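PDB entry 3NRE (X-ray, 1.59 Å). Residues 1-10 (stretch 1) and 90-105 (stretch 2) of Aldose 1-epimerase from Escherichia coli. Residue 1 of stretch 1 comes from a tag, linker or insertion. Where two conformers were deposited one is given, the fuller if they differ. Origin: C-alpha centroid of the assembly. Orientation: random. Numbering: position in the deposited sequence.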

# COMPACT_ATOMS: atom_id res chain seq x y z
N GLY A 1 -3.95 4.21 -24.21
CA GLY A 1 -2.68 3.47 -24.04
C GLY A 1 -1.92 3.87 -22.78
O GLY A 1 -2.38 4.73 -22.01
N MSE A 2 -0.75 3.25 -22.60
CA MSE A 2 0.06 3.40 -21.39
C MSE A 2 0.70 4.79 -21.45
O MSE A 2 1.14 5.27 -22.51
N THR A 3 0.67 5.48 -20.32
CA THR A 3 1.36 6.74 -20.21
C THR A 3 2.18 6.76 -18.94
O THR A 3 1.67 6.40 -17.86
N ILE A 4 3.42 7.27 -19.06
CA ILE A 4 4.26 7.49 -17.90
C ILE A 4 4.54 9.01 -17.74
O ILE A 4 5.02 9.68 -18.68
N TYR A 5 4.27 9.49 -16.54
CA TYR A 5 4.38 10.91 -16.18
C TYR A 5 5.56 11.07 -15.25
O TYR A 5 5.68 10.34 -14.28
N THR A 6 6.44 12.03 -15.53
CA THR A 6 7.62 12.26 -14.70
C THR A 6 7.46 13.58 -13.95
O THR A 6 7.05 14.57 -14.56
N LEU A 7 7.81 13.55 -12.67
CA LEU A 7 7.92 14.77 -11.83
C LEU A 7 9.32 14.86 -11.35
O LEU A 7 9.96 13.88 -11.12
N SER A 8 9.80 16.07 -11.09
CA SER A 8 11.08 16.20 -10.48
C SER A 8 11.18 17.49 -9.66
O SER A 8 10.48 18.46 -9.92
N HIS A 9 12.05 17.44 -8.66
CA HIS A 9 12.42 18.62 -7.90
C HIS A 9 13.79 18.37 -7.34
O HIS A 9 13.99 17.42 -6.59
N GLY A 10 14.73 19.27 -7.65
CA GLY A 10 16.09 19.10 -7.18
C GLY A 10 16.64 17.80 -7.76
O GLY A 10 16.56 17.56 -8.95
N GLY A 90 -6.90 -0.94 -12.64
CA GLY A 90 -7.67 -0.09 -13.58
C GLY A 90 -6.81 0.92 -14.30
O GLY A 90 -5.65 1.17 -13.93
N GLU A 91 -7.35 1.47 -15.36
CA GLU A 91 -6.65 2.52 -16.08
C GLU A 91 -7.13 3.89 -15.60
O GLU A 91 -8.34 4.17 -15.60
N TRP A 92 -6.19 4.74 -15.18
CA TRP A 92 -6.53 6.04 -14.60
C TRP A 92 -6.38 7.12 -15.67
O TRP A 92 -5.74 6.89 -16.72
N GLN A 93 -6.96 8.30 -15.39
CA GLN A 93 -6.87 9.44 -16.28
C GLN A 93 -6.15 10.56 -15.57
O GLN A 93 -6.41 10.86 -14.41
N CYS A 94 -5.29 11.26 -16.30
CA CYS A 94 -4.58 12.40 -15.74
C CYS A 94 -5.46 13.66 -15.83
O CYS A 94 -5.95 13.96 -16.91
N VAL A 95 -5.64 14.36 -14.71
CA VAL A 95 -6.34 15.67 -14.65
C VAL A 95 -5.39 16.86 -14.41
O VAL A 95 -5.77 18.03 -14.60
N SER A 96 -4.15 16.61 -13.98
CA SER A 96 -3.15 17.67 -13.85
C SER A 96 -1.76 17.10 -13.83
O SER A 96 -1.56 16.03 -13.26
N HIS A 97 -0.83 17.83 -14.44
CA HIS A 97 0.57 17.44 -14.43
C HIS A 97 1.39 18.68 -14.57
O HIS A 97 1.28 19.40 -15.55
N SER A 98 2.21 18.94 -13.56
CA SER A 98 3.15 20.04 -13.59
C SER A 98 4.53 19.49 -13.29
O SER A 98 4.70 18.28 -13.14
N ASP A 99 5.52 20.36 -13.21
CA ASP A 99 6.87 19.89 -12.96
C ASP A 99 7.03 19.05 -11.69
O ASP A 99 7.78 18.09 -11.71
N ASP A 100 6.30 19.38 -10.62
CA ASP A 100 6.47 18.70 -9.33
C ASP A 100 5.15 18.17 -8.75
O ASP A 100 5.12 17.80 -7.58
N SER A 101 4.08 18.14 -9.55
CA SER A 101 2.80 17.56 -9.14
C SER A 101 2.03 16.83 -10.26
O SER A 101 2.16 17.13 -11.46
N LEU A 102 1.23 15.85 -9.83
CA LEU A 102 0.43 15.05 -10.72
C LEU A 102 -0.84 14.64 -9.97
O LEU A 102 -0.80 14.37 -8.77
N CYS A 103 -1.95 14.62 -10.69
CA CYS A 103 -3.21 14.08 -10.20
C CYS A 103 -3.87 13.18 -11.25
O CYS A 103 -4.02 13.54 -12.42
N LEU A 104 -4.20 11.96 -10.82
CA LEU A 104 -4.88 10.97 -11.61
C LEU A 104 -6.23 10.62 -10.94
O LEU A 104 -6.36 10.67 -9.71
N VAL A 105 -7.19 10.23 -11.76
CA VAL A 105 -8.51 9.80 -11.27
C VAL A 105 -8.92 8.46 -11.90
O VAL A 105 -8.54 8.12 -13.03

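A strand can be fastened to a β-hairpin by two bulky side chains and very few hydrogen bonds, and the amino-terminal strand of Aldose 1-epimerase illustrates the principle. Strand 4-9 runs roughly antiparallel to strand 101-105, at 149°, yet the axes approach no closer than 7.5 Å. A gap of that width is bridged largely by side chains, with backbone pairing confined to the turn.

The first bump is Tyr5. Its CA-to-CB bond points toward the hairpin, and an m rotamer (chi1 -57°) lays the ring across a hollow lined by Cys94, His97, Leu102 and Leu104. Leu102, with chi1 t and chi2 p, brings CD1 to 3.7 Å from Tyr5 CG, in an off-centre CH-pi contact. Cys94, also t, approaches obliquely: its SG lies 4.4 Å from the centroid of the Tyr5 ring, and its CB is 3.3 Å from Tyr5 OH. Leu104, an m,t rotamer, closes the hollow more loosely, its CD2 4.1 Å from Tyr5 CE2. The Tyr5 hydroxyl has a water partner: Tyr5 OH lies 2.6 Å from water 1, which is held weakly by Trp92 O and Cys94 N.

His97 forms another wall. With chi1 t it reaches toward the strand and presents a face to Tyr5, whose CB sits 4.2 Å from the His97 ring centroid. The two ring planes stand at 88°, with the edge of Tyr5 turned to that face. The same pose carries His97 NE2 to 2.9 Å from Thr6 O, where it donates a nearly straight hydrogen bond. The acceptor is a backbone carbonyl and the donor a side chain, so this bond ties the strand to the hairpin without backbone pairing, while the CA-to-CB bond of Thr6 points away.

Leu7 is the second bump. Its CA-to-CB bond lies sideways, but the m,t rotamer brings its end into the pocket formed by the turn. There Leu7 CD2 packs 3.2 Å from Ser98 O, 3.4 Å from Ser101 O and 3.5 Å from His97 CD2, while Leu7 CD1 rests 3.7 Å from Asp100 C. The turn is crossed by internal bonds, including Ser98 N to Ser101 O at 2.8 Å and Ser98 OG with Ser101 OG at 2.8 Å.

Here the backbones meet. Ser8 N donates to Asp99 O at 2.9 Å, and Leu7 CA adds a CA-H...O contact of 3.3 Å to Asp99 O. The CA-to-CB bond of Ser8, in rotamer p, points away, yet Ser8 OG lies 2.5 Å from water 2, which donates to Asp99 O at 2.9 Å.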

# COMPACT_ATOMS: atom_id res chain seq x y z
CB MSE A 2 1.07 2.30 -21.34
CG MSE A 2 2.11 2.53 -20.37
SE MSE A 2 2.82 0.81 -20.00
CE MSE A 2 4.62 1.33 -20.21
CB THR A 3 0.37 7.89 -20.14
OG1 THR A 3 -0.68 7.69 -21.12
CG2 THR A 3 1.10 9.23 -20.35
CB ILE A 4 5.63 6.80 -18.01
CG1 ILE A 4 5.52 5.29 -18.33
CG2 ILE A 4 6.43 7.03 -16.73
CD1 ILE A 4 4.89 4.52 -17.38
CB TYR A 5 3.11 11.38 -15.42
CG TYR A 5 1.83 11.15 -16.20
CD1 TYR A 5 1.42 12.07 -17.13
CD2 TYR A 5 1.08 9.99 -16.04
CE1 TYR A 5 0.28 11.86 -17.89
CE2 TYR A 5 -0.11 9.80 -16.79
CZ TYR A 5 -0.45 10.74 -17.73
OH TYR A 5 -1.59 10.59 -18.51
CB THR A 6 8.85 12.29 -15.53
OG1 THR A 6 8.98 11.01 -16.15
CG2 THR A 6 10.12 12.64 -14.68
CB LEU A 7 7.06 14.64 -10.57
CG LEU A 7 5.59 14.39 -10.70
CD1 LEU A 7 4.96 14.57 -9.33
CD2 LEU A 7 5.04 15.38 -11.72
CB SER A 8 12.19 16.14 -11.52
OG SER A 8 12.10 17.17 -12.49
CB HIS A 9 11.44 18.84 -6.75
CG HIS A 9 11.43 20.23 -6.19
ND1 HIS A 9 10.33 21.05 -6.26
CD2 HIS A 9 12.37 20.91 -5.49
CE1 HIS A 9 10.60 22.20 -5.67
NE2 HIS A 9 11.84 22.15 -5.19
CB GLU A 91 -6.85 2.37 -17.58
CG GLU A 91 -6.17 1.16 -18.20
CD GLU A 91 -6.17 1.26 -19.71
OE1 GLU A 91 -5.35 2.04 -20.25
OE2 GLU A 91 -7.00 0.57 -20.35
CB TRP A 92 -5.60 6.34 -13.44
CG TRP A 92 -5.71 5.39 -12.25
CD1 TRP A 92 -5.63 4.01 -12.27
CD2 TRP A 92 -5.94 5.76 -10.87
NE1 TRP A 92 -5.76 3.52 -11.00
CE2 TRP A 92 -5.97 4.56 -10.13
CE3 TRP A 92 -6.12 6.97 -10.20
CZ2 TRP A 92 -6.16 4.55 -8.75
CZ3 TRP A 92 -6.34 6.97 -8.86
CH2 TRP A 92 -6.31 5.74 -8.13
CB GLN A 93 -8.28 9.89 -16.67
CG GLN A 93 -8.95 9.00 -17.73
CD GLN A 93 -9.50 7.67 -17.20
OE1 GLN A 93 -9.16 6.59 -17.75
NE2 GLN A 93 -10.34 7.71 -16.13
CB CYS A 94 -3.23 12.58 -16.47
SG CYS A 94 -2.33 14.02 -15.97
CB VAL A 95 -7.50 15.65 -13.63
CG1 VAL A 95 -8.58 14.69 -14.12
CG2 VAL A 95 -7.01 15.26 -12.25
CB SER A 96 -3.31 18.52 -12.56
OG SER A 96 -2.82 17.86 -11.37
CB HIS A 97 0.86 16.46 -15.57
CG HIS A 97 2.28 15.95 -15.62
ND1 HIS A 97 2.81 15.39 -16.78
CD2 HIS A 97 3.26 15.88 -14.69
CE1 HIS A 97 4.05 15.01 -16.55
NE2 HIS A 97 4.37 15.29 -15.29
CB SER A 98 2.76 21.10 -12.55
OG SER A 98 3.20 20.73 -11.26
CB ASP A 99 7.87 21.05 -12.98
CG ASP A 99 8.10 21.59 -14.39
OD1 ASP A 99 7.73 20.90 -15.39
OD2 ASP A 99 8.67 22.70 -14.48
CB ASP A 100 7.15 19.65 -8.32
CG ASP A 100 6.36 20.96 -8.09
OD1 ASP A 100 5.19 21.07 -8.54
OD2 ASP A 100 6.91 21.90 -7.46
CB SER A 101 1.90 18.63 -8.52
OG SER A 101 1.34 19.43 -9.54
CB LEU A 102 1.22 13.76 -11.11
CG LEU A 102 0.49 12.79 -12.05
CD1 LEU A 102 0.45 13.32 -13.48
CD2 LEU A 102 1.17 11.43 -12.02
CB CYS A 103 -4.16 15.22 -9.81
SG CYS A 103 -5.65 14.56 -9.00
CB LEU A 104 -4.09 9.67 -11.65
CG LEU A 104 -2.63 9.74 -12.07
CD1 LEU A 104 -1.95 8.35 -11.96
CD2 LEU A 104 -2.51 10.28 -13.49
CB VAL A 105 -9.56 10.87 -11.48
CG1 VAL A 105 -9.15 12.19 -10.81
CG2 VAL A 105 -9.79 11.12 -12.95
O HOH W 1 -3.68 8.99 -18.33
O HOH W 2 9.94 17.89 -13.62